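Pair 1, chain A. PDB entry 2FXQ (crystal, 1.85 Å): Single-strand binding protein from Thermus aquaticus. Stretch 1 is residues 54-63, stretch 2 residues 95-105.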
# COMPACT_ATOMS: atom_id res chain seq x y z
N HIS A 54 -15.62 -5.85 6.44
CA HIS A 54 -15.84 -4.45 6.16
C HIS A 54 -16.76 -4.26 5.01
O HIS A 54 -16.68 -5.02 4.02
CB HIS A 54 -14.52 -3.76 5.80
CG HIS A 54 -13.52 -3.81 6.91
ND1 HIS A 54 -13.81 -3.34 8.17
CD2 HIS A 54 -12.24 -4.23 6.94
CE1 HIS A 54 -12.75 -3.47 8.94
NE2 HIS A 54 -11.79 -4.06 8.23
N ARG A 55 -17.53 -3.19 5.09
CA ARG A 55 -18.42 -2.82 4.02
C ARG A 55 -17.71 -1.94 3.01
O ARG A 55 -16.95 -1.05 3.38
CB ARG A 55 -19.63 -2.07 4.57
CG ARG A 55 -20.55 -1.56 3.43
CD ARG A 55 -21.62 -2.56 2.99
NE ARG A 55 -22.93 -2.16 3.51
CZ ARG A 55 -23.77 -2.94 4.17
NH1 ARG A 55 -23.46 -4.20 4.42
NH2 ARG A 55 -24.93 -2.46 4.58
N VAL A 56 -17.92 -2.23 1.74
CA VAL A 56 -17.37 -1.41 0.68
C VAL A 56 -18.55 -0.97 -0.18
O VAL A 56 -19.29 -1.82 -0.74
CB VAL A 56 -16.36 -2.20 -0.18
CG1 VAL A 56 -15.86 -1.38 -1.41
CG2 VAL A 56 -15.11 -2.55 0.69
N ARG A 57 -18.66 0.34 -0.38
CA ARG A 57 -19.75 0.85 -1.21
C ARG A 57 -19.24 1.37 -2.56
O ARG A 57 -18.34 2.23 -2.59
CB ARG A 57 -20.41 2.02 -0.48
CG ARG A 57 -21.51 2.70 -1.31
CD ARG A 57 -22.43 3.52 -0.42
NE ARG A 57 -23.37 2.61 0.26
CZ ARG A 57 -24.41 3.02 0.99
NH1 ARG A 57 -24.61 4.31 1.19
NH2 ARG A 57 -25.23 2.15 1.52
N LEU A 58 -19.84 0.85 -3.65
CA LEU A 58 -19.70 1.46 -4.98
C LEU A 58 -20.89 2.26 -5.28
O LEU A 58 -22.06 1.82 -5.07
CB LEU A 58 -19.58 0.36 -6.07
CG LEU A 58 -18.30 -0.51 -6.09
CD1 LEU A 58 -17.95 -1.15 -4.74
CD2 LEU A 58 -18.45 -1.61 -7.17
N LEU A 59 -20.63 3.44 -5.80
CA LEU A 59 -21.76 4.31 -6.22
C LEU A 59 -21.65 4.71 -7.65
O LEU A 59 -20.55 4.99 -8.10
CB LEU A 59 -21.70 5.60 -5.43
CG LEU A 59 -22.26 5.74 -4.03
CD1 LEU A 59 -22.22 7.25 -3.64
CD2 LEU A 59 -23.70 5.28 -3.95
N GLY A 60 -22.78 4.85 -8.37
CA GLY A 60 -22.76 5.42 -9.70
C GLY A 60 -22.12 4.43 -10.69
O GLY A 60 -22.45 3.25 -10.71
N ARG A 61 -21.19 4.90 -11.50
CA ARG A 61 -20.70 4.13 -12.65
C ARG A 61 -20.06 2.78 -12.29
O ARG A 61 -20.30 1.78 -12.98
CB ARG A 61 -19.68 4.96 -13.42
CG ARG A 61 -19.49 4.54 -14.84
CD ARG A 61 -18.24 5.16 -15.47
NE ARG A 61 -18.30 6.62 -15.54
CZ ARG A 61 -18.63 7.34 -16.63
NH1 ARG A 61 -18.94 6.74 -17.78
NH2 ARG A 61 -18.65 8.66 -16.56
N GLN A 62 -19.24 2.74 -11.24
CA GLN A 62 -18.69 1.44 -10.77
C GLN A 62 -19.79 0.49 -10.32
O GLN A 62 -19.70 -0.69 -10.53
CB GLN A 62 -17.71 1.61 -9.61
CG GLN A 62 -16.29 2.13 -10.03
CD GLN A 62 -15.38 1.05 -10.72
OE1 GLN A 62 -15.17 -0.07 -10.23
NE2 GLN A 62 -14.83 1.42 -11.88
N ALA A 63 -20.84 1.02 -9.70
CA ALA A 63 -21.94 0.13 -9.28
C ALA A 63 -22.67 -0.49 -10.50
O ALA A 63 -23.03 -1.69 -10.48
CB ALA A 63 -22.93 0.91 -8.42
N SER A 95 -22.85 7.78 11.48
CA SER A 95 -21.71 6.97 11.91
C SER A 95 -21.50 5.74 11.02
O SER A 95 -22.02 5.71 9.89
CB SER A 95 -21.87 6.56 13.38
OG SER A 95 -20.70 6.92 14.11
N GLU A 96 -20.77 4.74 11.53
CA GLU A 96 -20.29 3.57 10.77
C GLU A 96 -19.25 3.96 9.71
O GLU A 96 -19.58 4.56 8.69
CB GLU A 96 -21.44 2.75 10.14
CG GLU A 96 -21.14 1.26 9.97
CD GLU A 96 -21.78 0.64 8.72
OE1 GLU A 96 -23.03 0.66 8.60
OE2 GLU A 96 -21.03 0.12 7.85
N VAL A 97 -17.99 3.62 9.97
CA VAL A 97 -16.92 3.80 8.99
C VAL A 97 -17.02 2.74 7.89
O VAL A 97 -17.12 1.53 8.16
CB VAL A 97 -15.53 3.78 9.65
CG1 VAL A 97 -14.45 3.31 8.66
CG2 VAL A 97 -15.20 5.15 10.19
N GLN A 98 -17.06 3.20 6.64
CA GLN A 98 -17.09 2.29 5.50
C GLN A 98 -16.02 2.71 4.49
O GLN A 98 -15.47 3.80 4.59
CB GLN A 98 -18.48 2.23 4.84
CG GLN A 98 -18.79 3.40 3.98
CD GLN A 98 -20.24 3.43 3.43
OE1 GLN A 98 -21.04 2.53 3.64
NE2 GLN A 98 -20.54 4.49 2.70
N VAL A 99 -15.78 1.85 3.53
CA VAL A 99 -14.82 2.17 2.46
C VAL A 99 -15.70 2.61 1.31
O VAL A 99 -16.57 1.84 0.89
CB VAL A 99 -14.04 0.95 2.04
CG1 VAL A 99 -13.14 1.29 0.78
CG2 VAL A 99 -13.25 0.44 3.26
N ARG A 100 -15.46 3.79 0.75
CA ARG A 100 -16.08 4.16 -0.52
C ARG A 100 -15.08 3.77 -1.60
O ARG A 100 -13.96 4.33 -1.64
CB ARG A 100 -16.35 5.68 -0.55
CG ARG A 100 -16.68 6.18 -1.96
CD ARG A 100 -18.11 6.00 -2.43
NE ARG A 100 -18.56 7.25 -3.06
CZ ARG A 100 -19.16 8.26 -2.42
NH1 ARG A 100 -19.47 8.16 -1.12
NH2 ARG A 100 -19.50 9.34 -3.10
N ALA A 101 -15.45 2.84 -2.49
CA ALA A 101 -14.52 2.40 -3.51
C ALA A 101 -14.43 3.47 -4.59
O ALA A 101 -15.44 4.02 -5.08
CB ALA A 101 -14.94 1.07 -4.13
N GLU A 102 -13.18 3.70 -4.99
CA GLU A 102 -12.82 4.47 -6.17
C GLU A 102 -12.99 3.52 -7.35
O GLU A 102 -13.63 3.87 -8.37
CB GLU A 102 -11.38 5.01 -6.03
CG GLU A 102 -11.27 6.53 -5.75
CD GLU A 102 -11.61 6.98 -4.30
OE1 GLU A 102 -12.82 7.21 -4.00
OE2 GLU A 102 -10.67 7.14 -3.44
N PHE A 103 -12.53 2.28 -7.21
CA PHE A 103 -12.82 1.25 -8.24
C PHE A 103 -12.57 -0.08 -7.58
O PHE A 103 -11.93 -0.15 -6.50
CB PHE A 103 -11.90 1.34 -9.48
CG PHE A 103 -10.42 1.14 -9.15
CD1 PHE A 103 -9.85 -0.13 -9.20
CD2 PHE A 103 -9.63 2.21 -8.81
CE1 PHE A 103 -8.56 -0.32 -8.86
CE2 PHE A 103 -8.29 2.05 -8.54
CZ PHE A 103 -7.76 0.79 -8.54
N ILE A 104 -13.06 -1.14 -8.22
CA ILE A 104 -12.70 -2.49 -7.79
C ILE A 104 -12.22 -3.29 -9.00
O ILE A 104 -12.49 -2.90 -10.15
CB ILE A 104 -13.92 -3.23 -7.11
CG1 ILE A 104 -15.05 -3.49 -8.16
CG2 ILE A 104 -14.42 -2.45 -5.87
CD1 ILE A 104 -16.03 -4.49 -7.67
N ASP A 105 -11.53 -4.40 -8.74
CA ASP A 105 -11.17 -5.37 -9.79
C ASP A 105 -11.43 -6.72 -9.18
O ASP A 105 -10.70 -7.16 -8.28
CB ASP A 105 -9.68 -5.25 -10.14
CG ASP A 105 -9.36 -3.99 -10.94
OD1 ASP A 105 -8.55 -3.17 -10.45
OD2 ASP A 105 -9.83 -3.77 -12.08
O HOH W 1 -16.84 -1.35 7.73
O HOH W 2 -17.85 4.27 -5.99
O HOH W 3 -12.99 -1.40 -12.49

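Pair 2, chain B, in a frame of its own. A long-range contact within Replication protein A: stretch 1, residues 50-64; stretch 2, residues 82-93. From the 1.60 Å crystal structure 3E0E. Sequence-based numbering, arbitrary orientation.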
# COMPACT_ATOMS: atom_id res chain seq x y z
N SER B 50 4.95 -6.36 8.14
CA SER B 50 4.52 -6.31 6.75
C SER B 50 3.00 -6.23 6.69
O SER B 50 2.31 -6.66 7.62
CB SER B 50 5.01 -7.55 6.01
OG SER B 50 4.47 -8.72 6.59
N ILE B 51 2.49 -5.70 5.59
CA ILE B 51 1.05 -5.57 5.43
C ILE B 51 0.71 -5.45 3.95
O ILE B 51 1.52 -4.98 3.16
CB ILE B 51 0.54 -4.32 6.17
CG1 ILE B 51 -0.99 -4.26 6.14
CG2 ILE B 51 1.14 -3.07 5.53
CD1 ILE B 51 -1.56 -3.16 6.99
N ARG B 52 -0.49 -5.91 3.58
CA ARG B 52 -0.95 -5.84 2.20
C ARG B 52 -1.52 -4.45 1.96
O ARG B 52 -2.21 -3.91 2.82
CB ARG B 52 -2.04 -6.88 1.95
CG ARG B 52 -2.59 -6.89 0.54
CD ARG B 52 -3.92 -7.62 0.49
NE ARG B 52 -4.38 -7.84 -0.87
CZ ARG B 52 -5.66 -7.94 -1.22
NH1 ARG B 52 -6.62 -7.83 -0.31
NH2 ARG B 52 -5.98 -8.14 -2.49
N GLY B 53 -1.22 -3.88 0.80
CA GLY B 53 -1.75 -2.58 0.45
C GLY B 53 -2.58 -2.73 -0.80
O GLY B 53 -2.19 -3.46 -1.71
N THR B 54 -3.73 -2.06 -0.87
CA THR B 54 -4.57 -2.16 -2.05
C THR B 54 -4.74 -0.82 -2.77
O THR B 54 -5.24 0.15 -2.20
CB THR B 54 -5.96 -2.74 -1.71
OG1 THR B 54 -6.59 -1.95 -0.70
CG2 THR B 54 -5.82 -4.18 -1.21
N LEU B 55 -4.29 -0.79 -4.02
CA LEU B 55 -4.37 0.39 -4.87
C LEU B 55 -5.63 0.21 -5.70
O LEU B 55 -5.77 -0.78 -6.41
CB LEU B 55 -3.15 0.47 -5.79
CG LEU B 55 -1.78 0.67 -5.14
CD1 LEU B 55 -0.70 0.47 -6.18
CD2 LEU B 55 -1.69 2.07 -4.53
N TRP B 56 -6.55 1.16 -5.60
CA TRP B 56 -7.81 1.05 -6.34
C TRP B 56 -7.95 2.02 -7.50
O TRP B 56 -7.40 3.12 -7.49
CB TRP B 56 -9.00 1.25 -5.40
CG TRP B 56 -9.03 0.30 -4.25
CD1 TRP B 56 -8.58 0.52 -2.99
CD2 TRP B 56 -9.55 -1.04 -4.27
NE1 TRP B 56 -8.78 -0.60 -2.21
CE2 TRP B 56 -9.38 -1.57 -2.98
CE3 TRP B 56 -10.14 -1.84 -5.26
CZ2 TRP B 56 -9.77 -2.87 -2.64
CZ3 TRP B 56 -10.54 -3.13 -4.93
CH2 TRP B 56 -10.35 -3.63 -3.63
N ASN B 57 -8.69 1.56 -8.50
CA ASN B 57 -8.98 2.34 -9.69
C ASN B 57 -7.74 3.00 -10.30
O ASN B 57 -6.80 2.31 -10.67
CB ASN B 57 -10.08 3.35 -9.36
CG ASN B 57 -11.25 2.69 -8.64
OD1 ASN B 57 -11.67 1.59 -9.00
ND2 ASN B 57 -11.79 3.37 -7.64
N GLU B 58 -7.72 4.33 -10.42
CA GLU B 58 -6.55 4.98 -11.03
C GLU B 58 -5.22 4.71 -10.33
O GLU B 58 -4.18 4.63 -10.98
CB GLU B 58 -6.76 6.49 -11.15
CG GLU B 58 -7.04 7.20 -9.84
CD GLU B 58 -8.50 7.52 -9.66
OE1 GLU B 58 -8.84 8.72 -9.57
OE2 GLU B 58 -9.32 6.57 -9.62
N LEU B 59 -5.23 4.58 -9.01
CA LEU B 59 -3.97 4.32 -8.32
C LEU B 59 -3.42 2.94 -8.67
O LEU B 59 -2.27 2.63 -8.37
CB LEU B 59 -4.14 4.46 -6.81
CG LEU B 59 -4.32 5.90 -6.33
CD1 LEU B 59 -4.38 5.92 -4.81
CD2 LEU B 59 -3.16 6.76 -6.83
N ALA B 60 -4.24 2.10 -9.29
CA ALA B 60 -3.78 0.77 -9.66
C ALA B 60 -2.76 0.89 -10.80
O ALA B 60 -2.05 -0.06 -11.10
CB ALA B 60 -4.95 -0.10 -10.09
N ASP B 61 -2.71 2.06 -11.43
CA ASP B 61 -1.77 2.29 -12.51
C ASP B 61 -0.58 3.13 -12.07
O ASP B 61 0.26 3.52 -12.89
CB ASP B 61 -2.48 2.95 -13.70
CG ASP B 61 -3.25 1.95 -14.53
OD1 ASP B 61 -4.35 2.29 -15.02
OD2 ASP B 61 -2.75 0.81 -14.71
N PHE B 62 -0.50 3.41 -10.77
CA PHE B 62 0.61 4.18 -10.23
C PHE B 62 1.91 3.41 -10.48
O PHE B 62 1.98 2.21 -10.23
CB PHE B 62 0.42 4.39 -8.73
CG PHE B 62 1.45 5.28 -8.11
CD1 PHE B 62 1.34 6.66 -8.21
CD2 PHE B 62 2.54 4.74 -7.43
CE1 PHE B 62 2.31 7.49 -7.64
CE2 PHE B 62 3.50 5.56 -6.87
CZ PHE B 62 3.39 6.93 -6.97
N GLU B 63 2.93 4.11 -10.96
CA GLU B 63 4.21 3.46 -11.25
C GLU B 63 4.98 3.15 -9.97
O GLU B 63 5.61 4.03 -9.38
CB GLU B 63 5.06 4.33 -12.18
CG GLU B 63 5.32 5.74 -11.67
CD GLU B 63 6.26 6.53 -12.56
OE1 GLU B 63 5.90 6.80 -13.72
OE2 GLU B 63 7.36 6.88 -12.09
N VAL B 64 4.93 1.89 -9.56
CA VAL B 64 5.62 1.42 -8.36
C VAL B 64 6.40 0.17 -8.74
O VAL B 64 5.92 -0.66 -9.51
CB VAL B 64 4.62 1.08 -7.23
CG1 VAL B 64 5.18 -0.02 -6.34
CG2 VAL B 64 4.36 2.32 -6.39
N GLY B 82 -4.45 -10.76 7.67
CA GLY B 82 -5.01 -10.08 8.82
C GLY B 82 -5.42 -8.66 8.51
O GLY B 82 -6.57 -8.40 8.15
N LEU B 83 -4.48 -7.73 8.64
CA LEU B 83 -4.76 -6.33 8.36
C LEU B 83 -4.29 -5.96 6.96
O LEU B 83 -3.38 -6.57 6.42
CB LEU B 83 -4.06 -5.43 9.38
CG LEU B 83 -4.50 -5.56 10.85
CD1 LEU B 83 -3.67 -4.62 11.71
CD2 LEU B 83 -5.98 -5.24 10.97
N GLU B 84 -4.94 -4.96 6.39
CA GLU B 84 -4.59 -4.47 5.06
C GLU B 84 -4.82 -2.97 5.08
O GLU B 84 -5.61 -2.46 5.87
CB GLU B 84 -5.49 -5.09 3.99
CG GLU B 84 -5.61 -6.60 4.04
CD GLU B 84 -6.38 -7.15 2.86
OE1 GLU B 84 -7.31 -6.46 2.39
OE2 GLU B 84 -6.06 -8.26 2.40
N ILE B 85 -4.13 -2.26 4.20
CA ILE B 85 -4.32 -0.82 4.14
C ILE B 85 -4.88 -0.45 2.77
O ILE B 85 -4.27 -0.74 1.74
CB ILE B 85 -3.00 -0.07 4.42
CG1 ILE B 85 -3.22 1.44 4.33
CG2 ILE B 85 -1.90 -0.54 3.46
CD1 ILE B 85 -2.11 2.26 4.94
N SER B 86 -6.06 0.16 2.77
CA SER B 86 -6.71 0.60 1.54
C SER B 86 -6.06 1.94 1.27
O SER B 86 -6.21 2.89 2.04
CB SER B 86 -8.22 0.76 1.75
OG SER B 86 -8.87 1.01 0.52
N VAL B 87 -5.31 2.01 0.18
CA VAL B 87 -4.57 3.22 -0.16
C VAL B 87 -5.39 4.39 -0.67
O VAL B 87 -6.16 4.27 -1.63
CB VAL B 87 -3.47 2.91 -1.19
CG1 VAL B 87 -2.60 4.13 -1.41
CG2 VAL B 87 -2.63 1.75 -0.70
N ASP B 88 -5.20 5.53 -0.00
CA ASP B 88 -5.86 6.78 -0.37
C ASP B 88 -4.87 7.58 -1.22
O ASP B 88 -5.24 8.24 -2.19
CB ASP B 88 -6.22 7.60 0.87
CG ASP B 88 -7.36 6.99 1.66
OD1 ASP B 88 -7.46 7.29 2.87
OD2 ASP B 88 -8.15 6.23 1.07
N ASN B 89 -3.60 7.51 -0.84
CA ASN B 89 -2.56 8.23 -1.56
C ASN B 89 -1.23 7.50 -1.44
O ASN B 89 -0.95 6.85 -0.43
CB ASN B 89 -2.42 9.65 -0.99
CG ASN B 89 -1.38 10.47 -1.74
OD1 ASN B 89 -0.29 10.72 -1.24
ND2 ASN B 89 -1.73 10.88 -2.95
N ILE B 90 -0.42 7.59 -2.49
CA ILE B 90 0.89 6.96 -2.50
C ILE B 90 1.90 7.82 -3.24
O ILE B 90 1.58 8.46 -4.25
CB ILE B 90 0.83 5.54 -3.13
CG1 ILE B 90 2.22 4.89 -3.08
CG2 ILE B 90 0.29 5.62 -4.56
CD1 ILE B 90 2.20 3.40 -3.41
N GLY B 91 3.12 7.86 -2.71
CA GLY B 91 4.19 8.63 -3.33
C GLY B 91 5.47 7.88 -3.11
O GLY B 91 5.58 7.10 -2.16
N ILE B 92 6.45 8.08 -3.98
CA ILE B 92 7.73 7.39 -3.84
C ILE B 92 8.73 8.23 -3.07
O ILE B 92 9.05 9.36 -3.46
CB ILE B 92 8.31 7.04 -5.22
CG1 ILE B 92 7.34 6.16 -6.00
CG2 ILE B 92 9.65 6.34 -5.06
CD1 ILE B 92 7.73 5.92 -7.42
N ILE B 93 9.22 7.69 -1.96
CA ILE B 93 10.20 8.37 -1.13
C ILE B 93 11.58 8.18 -1.74
O ILE B 93 12.31 9.13 -2.00
CB ILE B 93 10.21 7.80 0.30
CG1 ILE B 93 8.83 7.99 0.94
CG2 ILE B 93 11.32 8.45 1.11
CD1 ILE B 93 8.33 9.41 0.95
O HOH W 4 -1.60 -8.11 5.47
O HOH W 5 -6.51 3.36 -4.06

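What backbone arrangement do the two pairs share? In each, two strands run parallel, with N-to-C directions 33° apart in pair 1 and 29° in pair 2, and the 14 central residues superpose with an RMSD of 0.5 Å. The same three-rung ladder joins them. In pair 1, Val A99 N donates to Arg A55 O (3.1 Å), Arg A57 N to Val A99 O (2.9 Å) and Ala A101 N to Arg A57 O (3.0 Å). In pair 2, Ile B85 N donates to Arg B52 O (2.9 Å), Thr B54 N to Ile B85 O (3.0 Å) and Val B87 N to Thr B54 O (3.0 Å). After the ladder, the second stretch turns a corner at Glu A102 or Asp B88, while the first enters a helix in pair 1 and a 3-10 segment in pair 2.

How does the ladder continue where the strands splay? A water takes over at both ends. Water 2 accepts from Leu A59 N (2.9 Å) and donates to Ala A101 O (2.6 Å); water 5 does the same between Trp B56 N (2.7 Å) and Val B87 O (2.6 Å). At the other end, water 1 links Arg A55 N (3.3 Å) to Val A97 O (2.9 Å), as water 4 links Arg B52 N (3.1 Å) to Leu B83 O (2.5 Å). Each water thus bridges a gap in the ladder between a backbone donor and a backbone acceptor.

How is the apolar side filled when the residues differ? Val A56 matches Gly B53, and Ala A101 matches Val B87. In pair 1, Val A56 CG1 reaches Ala A101 CB at 3.8 Å; in pair 2 the glycine offers no side chain, and Val B87, larger than the alanine it matches, brings its CG2 to 4.5 Å from Gly B53 C. Leu A58 and Leu B55 coincide but differ in chi2 (p and t). Leu A58 CD1 touches Ala A101 CB (3.8 Å), whereas Leu B55 CD2 meets Val B87 CG1 (3.8 Å).

What do the polar and charged side chains add beside the ladder? Arg B52 NH1 forms a salt bridge with Glu B84 OE2 (2.8 Å). At the matching positions the side chains make no salt bridge; their nearest approach is Arg A55 CG to Gln A98 OE1 at 4.1 Å. Further along, Leu A59 CD1 lies over one face of the Arg A100 guanidinium, 3.4 Å from its CZ; at the matching positions, Trp B56 NE1 gives Ser B86 OG a weak hydrogen bond (3.2 Å) at the ring edge.

How is the corner held? Gln A62 and Leu B59 match, and both point toward the second stretch. Gln A62 OE1 accepts a hydrogen bond from Ile A104 N (3.1 Å), tying the helix to the backbone beyond the turn. Leu B59 packs instead, with CD1 3.6 Å from Asp B88 O and CD2 4.3 Å from Ile B90 CG2. Ile B90 also places CG2 over the face of Phe B62, 3.7 Å from the ring centroid.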